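AP endonuclease, family 2 (Brucella melitensis biovar Abortus, PDB 3NGF) probably catalyses the isomerisation of hydroxypyruvate to tartronate semialdehyde at a manganese site within a TIM barrel. Local coordinates at residues A[12-20]-A[32-43]; A[162-170]-A[182-193]. All blocks are in the same frame, centred on the assembly; numbering follows the deposited sequence.

The two interactions lie on opposite sides of the chain's centre, with their own centres about 23 Å apart, yet both belong to the same closed eight-stranded parallel barrel. Interaction 1 comes first along the chain and is complete before interaction 2 begins. It joins strand 11-15 to helix 25-34 and strand 39-41, while interaction 2 joins helix 165-175 to strand 180-185 and helix 186-192. Their nearest atoms remain about 6 Å apart, so they do not touch, but both border the metal site: Asp-185 of interaction 2 binds manganese with Glu-150, Gln-211 and Glu-247, and interaction 1 places Glu-41 against Gln-211 and Asn-15 beside Glu-247.

Interaction 1 (A[12-20]-A[32-43]); sequences FAANLSTMF and AAEAGFGGVEFL
Ala-14 sets its methyl squarely over the Phe-37 ring, with CB 3.8 Å from the ring centroid and 11° off the normal, a CH-pi contact at the heart of the tightly packed side. Phe-20 packs on Ala-32, whose N lies over the rim of one ring face, with Ala-35 CB and Phe-37 CE2 at the ring's edge. Next to them, Leu-16 CD2 rests against the adjoining Ala-32 CB and Val-40 CG1, 3.9 Å from each. Phe-261 stacks on Phe-37 and so extends this greasy layer between sheet and helices. The strands beneath are joined by Glu-41 N to Ala-14 O (2.9 Å) and Leu-16 N to Glu-41 O (2.8 Å).

On the other face of the sheet, Asn-15 ND2 donates to Glu-41 OE2 at 2.9 Å, meeting its anti side with amide and carboxylate planes almost perpendicular. Glu-41 reaches this position because CG sits between backbone N and carbonyl carbon (chi1 64°) and the chain then runs out extended. The carboxylate is further gripped by His-209 at OE1 and Gln-211 at OE2. Asn-15 OD1 takes Ser-17 N and Thr-18 N from opposite faces of its plane, closing an Asx turn.

The Phe-12 end is looser, water 1 linking Phe-12 O to Gly-38 N. Ser-17 is partly exposed but closely fitted: Leu-43 CD1 presses to 3.4 Å from its CB, and OG accepts from Leu-43 N (2.9 Å). Together these contacts form the first parallel beta-alpha-beta unit of a TIM barrel, with Asn-15 and Glu-41 turning polar groups inward toward the metal site.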
loop_
_atom_site.group_PDB
_atom_site.type_symbol
_atom_site.label_atom_id
_atom_site.label_comp_id
_atom_site.label_asym_id
_atom_site.label_seq_id
_atom_site.Cartn_x
_atom_site.Cartn_y
_atom_site.Cartn_z
ATOM N N PHE A 12 11.501 -5.288 5.420
ATOM C CA PHE A 12 10.372 -4.564 6.009
ATOM C C PHE A 12 10.526 -3.052 5.867
ATOM O O PHE A 12 11.619 -2.483 6.003
ATOM C CB PHE A 12 10.184 -4.920 7.490
ATOM C CG PHE A 12 9.858 -6.340 7.716
ATOM C CD1 PHE A 12 8.537 -6.768 7.698
ATOM C CD2 PHE A 12 10.873 -7.281 7.887
ATOM C CE1 PHE A 12 8.230 -8.116 7.871
ATOM C CE2 PHE A 12 10.580 -8.609 8.072
ATOM C CZ PHE A 12 9.235 -9.037 8.074
ATOM N N ALA A 13 9.398 -2.412 5.568
ATOM C CA ALA A 13 9.306 -0.961 5.452
ATOM C C ALA A 13 8.408 -0.440 6.571
ATOM O O ALA A 13 7.279 -0.920 6.730
ATOM C CB ALA A 13 8.688 -0.588 4.121
ATOM N N ALA A 14 8.895 0.522 7.347
ATOM C CA ALA A 14 8.082 1.176 8.367
ATOM C C ALA A 14 7.024 2.039 7.678
ATOM O O ALA A 14 7.331 2.742 6.709
ATOM C CB ALA A 14 8.958 2.042 9.294
ATOM N N ASN A 15 5.778 1.942 8.117
ATOM C CA ASN A 15 4.743 2.875 7.657
ATOM C C ASN A 15 4.723 4.131 8.553
ATOM O O ASN A 15 4.327 4.077 9.725
ATOM C CB ASN A 15 3.364 2.197 7.584
ATOM C CG ASN A 15 2.330 3.077 6.934
ATOM O OD1 ASN A 15 2.075 4.174 7.417
ATOM N ND2 ASN A 15 1.733 2.612 5.815
ATOM N N LEU A 16 5.162 5.263 8.003
ATOM C CA LEU A 16 5.309 6.501 8.776
ATOM C C LEU A 16 3.993 7.256 8.988
ATOM O O LEU A 16 3.991 8.268 9.679
ATOM C CB LEU A 16 6.357 7.418 8.129
ATOM C CG LEU A 16 7.710 6.780 7.818
ATOM C CD1 LEU A 16 8.703 7.869 7.357
ATOM C CD2 LEU A 16 8.336 6.002 9.033
ATOM N N SER A 17 2.888 6.791 8.395
ATOM C CA SER A 17 1.576 7.343 8.671
ATOM C C SER A 17 1.033 6.712 9.958
ATOM O O SER A 17 0.392 7.401 10.753
ATOM C CB SER A 17 0.594 7.101 7.499
ATOM O OG SER A 17 1.012 7.802 6.314
ATOM N N THR A 18 1.298 5.421 10.162
ATOM C CA THR A 18 0.749 4.699 11.344
ATOM C C THR A 18 1.756 4.472 12.484
ATOM O O THR A 18 1.351 4.340 13.656
ATOM C CB THR A 18 0.117 3.350 10.948
ATOM O OG1 THR A 18 1.119 2.428 10.505
ATOM C CG2 THR A 18 -1.003 3.532 9.867
ATOM N N MET A 19 3.043 4.410 12.148
ATOM C CA MET A 19 4.117 4.207 13.143
ATOM C C MET A 19 4.845 5.489 13.441
ATOM O O MET A 19 4.839 6.418 12.635
ATOM C CB MET A 19 5.137 3.163 12.680
ATOM C CG MET A 19 4.555 1.780 12.397
ATOM S SD MET A 19 5.701 0.607 11.699
ATOM C CE MET A 19 6.952 0.519 13.008
ATOM N N PHE A 20 5.514 5.507 14.597
ATOM C CA PHE A 20 6.308 6.644 15.042
ATOM C C PHE A 20 5.503 7.946 15.199
ATOM O O PHE A 20 6.066 9.047 15.111
ATOM C CB PHE A 20 7.509 6.846 14.103
ATOM C CG PHE A 20 8.430 5.678 14.067
ATOM C CD1 PHE A 20 9.271 5.417 15.125
ATOM C CD2 PHE A 20 8.439 4.819 12.980
ATOM C CE1 PHE A 20 10.115 4.335 15.101
ATOM C CE2 PHE A 20 9.277 3.746 12.938
ATOM C CZ PHE A 20 10.131 3.498 14.009
ATOM N N ALA A 32 12.757 5.772 12.144
ATOM C CA ALA A 32 12.655 4.520 11.418
ATOM C C ALA A 32 14.031 3.996 11.073
ATOM O O ALA A 32 14.307 2.824 11.273
ATOM C CB ALA A 32 11.801 4.700 10.110
ATOM N N ALA A 33 14.907 4.867 10.585
ATOM C CA ALA A 33 16.276 4.449 10.251
ATOM C C ALA A 33 17.069 3.995 11.501
ATOM O O ALA A 33 17.783 2.982 11.452
ATOM C CB ALA A 33 17.011 5.578 9.510
ATOM N N GLU A 34 16.915 4.709 12.619
ATOM C CA GLU A 34 17.608 4.339 13.879
ATOM C C GLU A 34 17.074 3.018 14.447
ATOM O O GLU A 34 17.806 2.311 15.145
ATOM C CB GLU A 34 17.504 5.464 14.916
ATOM C CG GLU A 34 18.372 6.699 14.578
ATOM C CD GLU A 34 18.212 7.842 15.572
ATOM O OE1 GLU A 34 17.428 7.683 16.538
ATOM O OE2 GLU A 34 18.883 8.895 15.394
ATOM N N ALA A 35 15.824 2.673 14.111
ATOM C CA ALA A 35 15.204 1.412 14.548
ATOM C C ALA A 35 15.636 0.275 13.616
ATOM O O ALA A 35 15.327 -0.863 13.868
ATOM C CB ALA A 35 13.650 1.541 14.594
ATOM N N GLY A 36 16.367 0.607 12.546
ATOM C CA GLY A 36 16.921 -0.378 11.630
ATOM C C GLY A 36 16.089 -0.699 10.408
ATOM O O GLY A 36 16.323 -1.720 9.755
ATOM N N PHE A 37 15.110 0.150 10.082
ATOM C CA PHE A 37 14.391 -0.003 8.803
ATOM C C PHE A 37 15.232 0.607 7.681
ATOM O O PHE A 37 15.811 1.676 7.853
ATOM C CB PHE A 37 13.022 0.670 8.859
ATOM C CG PHE A 37 12.038 -0.046 9.751
ATOM C CD1 PHE A 37 11.270 -1.112 9.276
ATOM C CD2 PHE A 37 11.894 0.338 11.065
ATOM C CE1 PHE A 37 10.382 -1.778 10.110
ATOM C CE2 PHE A 37 11.000 -0.330 11.911
ATOM C CZ PHE A 37 10.250 -1.384 11.427
ATOM N N GLY A 38 15.289 -0.084 6.547
ATOM C CA GLY A 38 15.949 0.426 5.335
ATOM C C GLY A 38 14.961 1.029 4.354
ATOM O O GLY A 38 15.362 1.690 3.385
ATOM N N GLY A 39 13.673 0.796 4.588
ATOM C CA GLY A 39 12.617 1.308 3.716
ATOM C C GLY A 39 11.470 1.885 4.505
ATOM O O GLY A 39 11.246 1.505 5.670
ATOM N N VAL A 40 10.743 2.818 3.880
ATOM C CA VAL A 40 9.552 3.391 4.480
ATOM C C VAL A 40 8.413 3.486 3.451
ATOM O O VAL A 40 8.644 3.494 2.235
ATOM C CB VAL A 40 9.797 4.785 5.093
ATOM C CG1 VAL A 40 10.793 4.704 6.258
ATOM C CG2 VAL A 40 10.286 5.772 4.031
ATOM N N GLU A 41 7.205 3.578 3.972
ATOM C CA GLU A 41 6.001 3.863 3.182
ATOM C C GLU A 41 5.157 4.840 3.974
ATOM O O GLU A 41 5.347 4.988 5.188
ATOM C CB GLU A 41 5.217 2.592 2.891
ATOM C CG GLU A 41 4.645 1.876 4.125
ATOM C CD GLU A 41 3.866 0.624 3.775
ATOM O OE1 GLU A 41 4.181 -0.021 2.747
ATOM O OE2 GLU A 41 2.930 0.280 4.551
ATOM N N PHE A 42 4.181 5.458 3.313
ATOM C CA PHE A 42 3.191 6.277 4.000
ATOM C C PHE A 42 2.062 6.531 3.021
ATOM O O PHE A 42 2.186 6.153 1.861
ATOM C CB PHE A 42 3.771 7.606 4.569
ATOM C CG PHE A 42 4.726 8.302 3.644
ATOM C CD1 PHE A 42 4.260 8.933 2.500
ATOM C CD2 PHE A 42 6.080 8.310 3.903
ATOM C CE1 PHE A 42 5.153 9.577 1.618
ATOM C CE2 PHE A 42 6.965 8.957 3.036
ATOM C CZ PHE A 42 6.518 9.581 1.922
ATOM N N LEU A 43 0.954 7.123 3.454
ATOM C CA LEU A 43 -0.173 7.298 2.542
ATOM C C LEU A 43 0.050 8.461 1.582
ATOM O O LEU A 43 0.160 8.260 0.360
ATOM C CB LEU A 43 -1.476 7.461 3.328
ATOM C CG LEU A 43 -1.996 6.109 3.812
ATOM C CD1 LEU A 43 -1.193 5.613 4.962
ATOM C CD2 LEU A 43 -3.495 6.163 4.156
HETATM O O HOH W 1 14.159 -2.704 6.464
#

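Interaction 2 (A[162-170]-A[182-193]). With MN (manganese (II) ion), chain C.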
loop_
_atom_site.group_PDB
_atom_site.type_symbol
_atom_site.label_atom_id
_atom_site.label_comp_id
_atom_site.label_asym_id
_atom_site.label_seq_id
_atom_site.Cartn_x
_atom_site.Cartn_y
_atom_site.Cartn_z
ATOM N N ILE A 162 -13.400 -2.257 -3.747
ATOM C CA ILE A 162 -12.754 -3.564 -3.892
ATOM C C ILE A 162 -12.274 -4.079 -2.531
ATOM O O ILE A 162 -11.503 -3.413 -1.821
ATOM C CB ILE A 162 -11.595 -3.522 -4.953
ATOM C CG1 ILE A 162 -10.903 -4.883 -5.097
ATOM C CG2 ILE A 162 -10.593 -2.430 -4.625
ATOM C CD1 ILE A 162 -11.788 -5.962 -5.578
ATOM N N VAL A 163 -12.813 -5.232 -2.138
ATOM C CA VAL A 163 -12.543 -5.808 -0.806
ATOM C C VAL A 163 -12.213 -7.312 -0.851
ATOM O O VAL A 163 -12.159 -7.975 0.206
ATOM C CB VAL A 163 -13.733 -5.517 0.168
ATOM C CG1 VAL A 163 -13.929 -4.015 0.345
ATOM C CG2 VAL A 163 -15.039 -6.137 -0.314
ATOM N N HIS A 164 -12.010 -7.876 -2.051
ATOM C CA HIS A 164 -11.635 -9.295 -2.185
ATOM C C HIS A 164 -10.425 -9.466 -3.087
ATOM O O HIS A 164 -10.326 -8.823 -4.159
ATOM C CB HIS A 164 -12.807 -10.142 -2.685
ATOM C CG HIS A 164 -13.922 -10.254 -1.698
ATOM N ND1 HIS A 164 -13.855 -11.092 -0.607
ATOM C CD2 HIS A 164 -15.127 -9.645 -1.635
ATOM C CE1 HIS A 164 -14.965 -10.979 0.101
ATOM N NE2 HIS A 164 -15.754 -10.108 -0.501
ATOM N N GLN A 165 -9.497 -10.320 -2.655
ATOM C CA GLN A 165 -8.198 -10.471 -3.359
ATOM C C GLN A 165 -8.271 -11.044 -4.771
ATOM O O GLN A 165 -7.708 -10.460 -5.698
ATOM C CB GLN A 165 -7.205 -11.303 -2.523
ATOM C CG GLN A 165 -6.915 -10.756 -1.154
ATOM C CD GLN A 165 -6.195 -9.408 -1.185
ATOM O OE1 GLN A 165 -5.401 -9.126 -2.098
ATOM N NE2 GLN A 165 -6.442 -8.591 -0.164
ATOM N N LEU A 166 -8.904 -12.202 -4.952
ATOM C CA LEU A 166 -8.936 -12.810 -6.282
ATOM C C LEU A 166 -9.821 -11.994 -7.239
ATOM O O LEU A 166 -9.592 -11.984 -8.456
ATOM C CB LEU A 166 -9.383 -14.275 -6.209
ATOM C CG LEU A 166 -8.450 -15.238 -5.468
ATOM C CD1 LEU A 166 -9.026 -16.646 -5.556
ATOM C CD2 LEU A 166 -7.058 -15.210 -6.048
ATOM N N GLU A 167 -10.810 -11.289 -6.699
ATOM C CA GLU A 167 -11.622 -10.384 -7.513
ATOM C C GLU A 167 -10.716 -9.277 -8.065
ATOM O O GLU A 167 -10.848 -8.875 -9.229
ATOM C CB GLU A 167 -12.730 -9.779 -6.673
ATOM C CG GLU A 167 -13.595 -8.788 -7.409
ATOM C CD GLU A 167 -14.745 -8.255 -6.569
ATOM O OE1 GLU A 167 -14.818 -8.548 -5.345
ATOM O OE2 GLU A 167 -15.589 -7.534 -7.155
ATOM N N ALA A 168 -9.795 -8.793 -7.233
ATOM C CA ALA A 168 -8.855 -7.748 -7.664
ATOM C C ALA A 168 -7.901 -8.290 -8.732
ATOM O O ALA A 168 -7.577 -7.589 -9.707
ATOM C CB ALA A 168 -8.056 -7.166 -6.469
ATOM N N VAL A 169 -7.426 -9.525 -8.553
ATOM C CA VAL A 169 -6.596 -10.181 -9.573
ATOM C C VAL A 169 -7.332 -10.232 -10.918
ATOM O O VAL A 169 -6.753 -9.949 -11.975
ATOM C CB VAL A 169 -6.170 -11.580 -9.144
ATOM C CG1 VAL A 169 -5.542 -12.333 -10.302
ATOM C CG2 VAL A 169 -5.212 -11.490 -7.921
ATOM N N GLY A 170 -8.606 -10.567 -10.857
ATOM C CA GLY A 170 -9.466 -10.571 -12.045
ATOM C C GLY A 170 -9.599 -9.208 -12.690
ATOM O O GLY A 170 -9.554 -9.100 -13.941
ATOM N N VAL A 182 -1.613 -6.203 -7.667
ATOM C CA VAL A 182 -2.361 -6.131 -6.424
ATOM C C VAL A 182 -1.419 -5.796 -5.263
ATOM O O VAL A 182 -0.259 -6.252 -5.217
ATOM C CB VAL A 182 -3.050 -7.471 -6.143
ATOM C CG1 VAL A 182 -3.825 -7.447 -4.772
ATOM C CG2 VAL A 182 -4.020 -7.817 -7.299
ATOM N N GLN A 183 -1.907 -4.948 -4.359
ATOM C CA GLN A 183 -1.271 -4.690 -3.081
ATOM C C GLN A 183 -1.967 -5.603 -2.057
ATOM O O GLN A 183 -3.142 -5.413 -1.749
ATOM C CB GLN A 183 -1.444 -3.221 -2.721
ATOM C CG GLN A 183 -0.833 -2.780 -1.384
ATOM C CD GLN A 183 -0.839 -1.286 -1.227
ATOM O OE1 GLN A 183 -0.687 -0.549 -2.192
ATOM N NE2 GLN A 183 -0.988 -0.816 0.006
ATOM N N LEU A 184 -1.243 -6.610 -1.584
ATOM C CA LEU A 184 -1.784 -7.652 -0.693
ATOM C C LEU A 184 -1.509 -7.290 0.774
ATOM O O LEU A 184 -0.407 -7.539 1.295
ATOM C CB LEU A 184 -1.121 -8.986 -1.057
ATOM C CG LEU A 184 -1.434 -10.229 -0.223
ATOM C CD1 LEU A 184 -2.941 -10.445 -0.117
ATOM C CD2 LEU A 184 -0.705 -11.485 -0.769
ATOM N N ASP A 185 -2.485 -6.655 1.412
ATOM C CA ASP A 185 -2.440 -6.344 2.845
ATOM C C ASP A 185 -3.093 -7.540 3.568
ATOM O O ASP A 185 -4.311 -7.834 3.395
ATOM C CB ASP A 185 -3.145 -5.004 3.080
ATOM C CG ASP A 185 -3.149 -4.550 4.536
ATOM O OD1 ASP A 185 -3.186 -5.406 5.418
ATOM O OD2 ASP A 185 -3.172 -3.325 4.816
ATOM N N LEU A 186 -2.271 -8.272 4.316
ATOM C CA LEU A 186 -2.717 -9.562 4.856
ATOM C C LEU A 186 -3.735 -9.371 5.969
ATOM O O LEU A 186 -4.536 -10.273 6.293
ATOM C CB LEU A 186 -1.513 -10.397 5.310
ATOM C CG LEU A 186 -0.640 -10.905 4.171
ATOM C CD1 LEU A 186 0.641 -11.513 4.724
ATOM C CD2 LEU A 186 -1.409 -11.918 3.282
ATOM N N TYR A 187 -3.708 -8.193 6.576
ATOM C CA TYR A 187 -4.743 -7.819 7.545
ATOM C C TYR A 187 -6.129 -7.817 6.835
ATOM O O TYR A 187 -7.102 -8.446 7.309
ATOM C CB TYR A 187 -4.386 -6.443 8.162
ATOM C CG TYR A 187 -5.480 -5.801 8.976
ATOM C CD1 TYR A 187 -5.675 -6.129 10.308
ATOM C CD2 TYR A 187 -6.312 -4.843 8.414
ATOM C CE1 TYR A 187 -6.708 -5.547 11.060
ATOM C CE2 TYR A 187 -7.314 -4.239 9.153
ATOM C CZ TYR A 187 -7.528 -4.605 10.456
ATOM O OH TYR A 187 -8.542 -3.987 11.161
ATOM N N HIS A 188 -6.209 -7.129 5.705
ATOM C CA HIS A 188 -7.466 -7.088 4.961
ATOM C C HIS A 188 -7.831 -8.471 4.386
ATOM O O HIS A 188 -8.987 -8.844 4.379
ATOM C CB HIS A 188 -7.375 -6.047 3.838
ATOM C CG HIS A 188 -7.223 -4.632 4.315
ATOM N ND1 HIS A 188 -8.031 -4.072 5.283
ATOM C CD2 HIS A 188 -6.414 -3.638 3.883
ATOM C CE1 HIS A 188 -7.699 -2.800 5.441
ATOM N NE2 HIS A 188 -6.701 -2.523 4.620
ATOM N N ALA A 189 -6.834 -9.212 3.897
ATOM C CA ALA A 189 -7.046 -10.520 3.266
ATOM C C ALA A 189 -7.569 -11.509 4.302
ATOM O O ALA A 189 -8.463 -12.304 4.008
ATOM C CB ALA A 189 -5.760 -11.041 2.666
ATOM N N GLN A 190 -7.032 -11.443 5.518
ATOM C CA GLN A 190 -7.517 -12.348 6.578
ATOM C C GLN A 190 -8.960 -12.067 7.031
ATOM O O GLN A 190 -9.705 -13.005 7.370
ATOM C CB GLN A 190 -6.533 -12.314 7.754
ATOM C CG GLN A 190 -6.918 -13.127 8.986
ATOM C CD GLN A 190 -7.228 -14.583 8.683
ATOM O OE1 GLN A 190 -6.886 -15.114 7.613
ATOM N NE2 GLN A 190 -7.887 -15.247 9.637
ATOM N N ILE A 191 -9.340 -10.791 7.078
ATOM C CA ILE A 191 -10.671 -10.363 7.488
ATOM C C ILE A 191 -11.722 -10.743 6.434
ATOM O O ILE A 191 -12.806 -11.212 6.793
ATOM C CB ILE A 191 -10.712 -8.841 7.838
ATOM C CG1 ILE A 191 -9.898 -8.583 9.102
ATOM C CG2 ILE A 191 -12.125 -8.309 8.014
ATOM C CD1 ILE A 191 -9.568 -7.115 9.353
ATOM N N MET A 192 -11.396 -10.551 5.155
ATOM C CA MET A 192 -12.374 -10.751 4.069
ATOM C C MET A 192 -12.375 -12.141 3.425
ATOM O O MET A 192 -13.448 -12.636 3.012
ATOM C CB MET A 192 -12.134 -9.708 2.973
ATOM C CG MET A 192 -12.351 -8.278 3.424
ATOM S SD MET A 192 -13.952 -7.999 4.185
ATOM C CE MET A 192 -15.088 -8.505 2.871
ATOM N N ASP A 193 -11.206 -12.771 3.326
ATOM C CA ASP A 193 -11.016 -13.962 2.486
ATOM C C ASP A 193 -10.531 -15.208 3.239
ATOM O O ASP A 193 -11.062 -16.308 3.047
ATOM C CB ASP A 193 -10.036 -13.640 1.341
ATOM C CG ASP A 193 -10.631 -12.694 0.300
ATOM O OD1 ASP A 193 -11.822 -12.831 0.007
ATOM O OD2 ASP A 193 -9.920 -11.786 -0.212
HETATM MN MN MN C . -3.058 -1.423 3.683
HETATM O O HOH W 2 -9.232 -8.543 1.017
HETATM O O HOH W 3 -5.095 -5.896 0.266
HETATM O O HOH W 4 -4.925 -0.418 4.489
HETATM O O HOH W 5 -2.771 0.686 2.434
#
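Gln-165 is the bump that fills the hollow between Val-182, Leu-184 and Ala-189, where a helix of the TIM barrel's beta-alpha-beta unit packs on its following strand. Its side chain bends at chi2 (-65°), which brings the amide down onto the strand: OE1 lies 3.4 Å from Leu-184 CD1, and NE2 passes Ala-189 CB. One turn along, Val-182 CG2 sits in the notch between Ala-168 CB and Val-169 CG2, extending the apolar seam. Waters 2 and 3 both accept from NE2, and water 3 ties it to Gln-183 O and Asp-185 N.

Farther along, Met-192 presses its CG to 3.2 Å from Val-163 O, and its doubly bent chain curls CE back beside His-164 CE1. Asp-193 clasps the start of helix 165-175 with both oxygens. OD2 receives Gln-165 N, and OD1 receives His-164 ND1 at 2.7 Å, nearly straight (176°) and in the ring plane; one bond to each oxygen fixes the carboxylate's rotation. At the strand's far end Asp-185 caps helix 186-192 through weak OD1 bonds, while its OD2 binds manganese at 2.2 Å. Gln-165 OE1, by contrast, is buried against Val-182 CG1 at 3.5 Å with no polar partner.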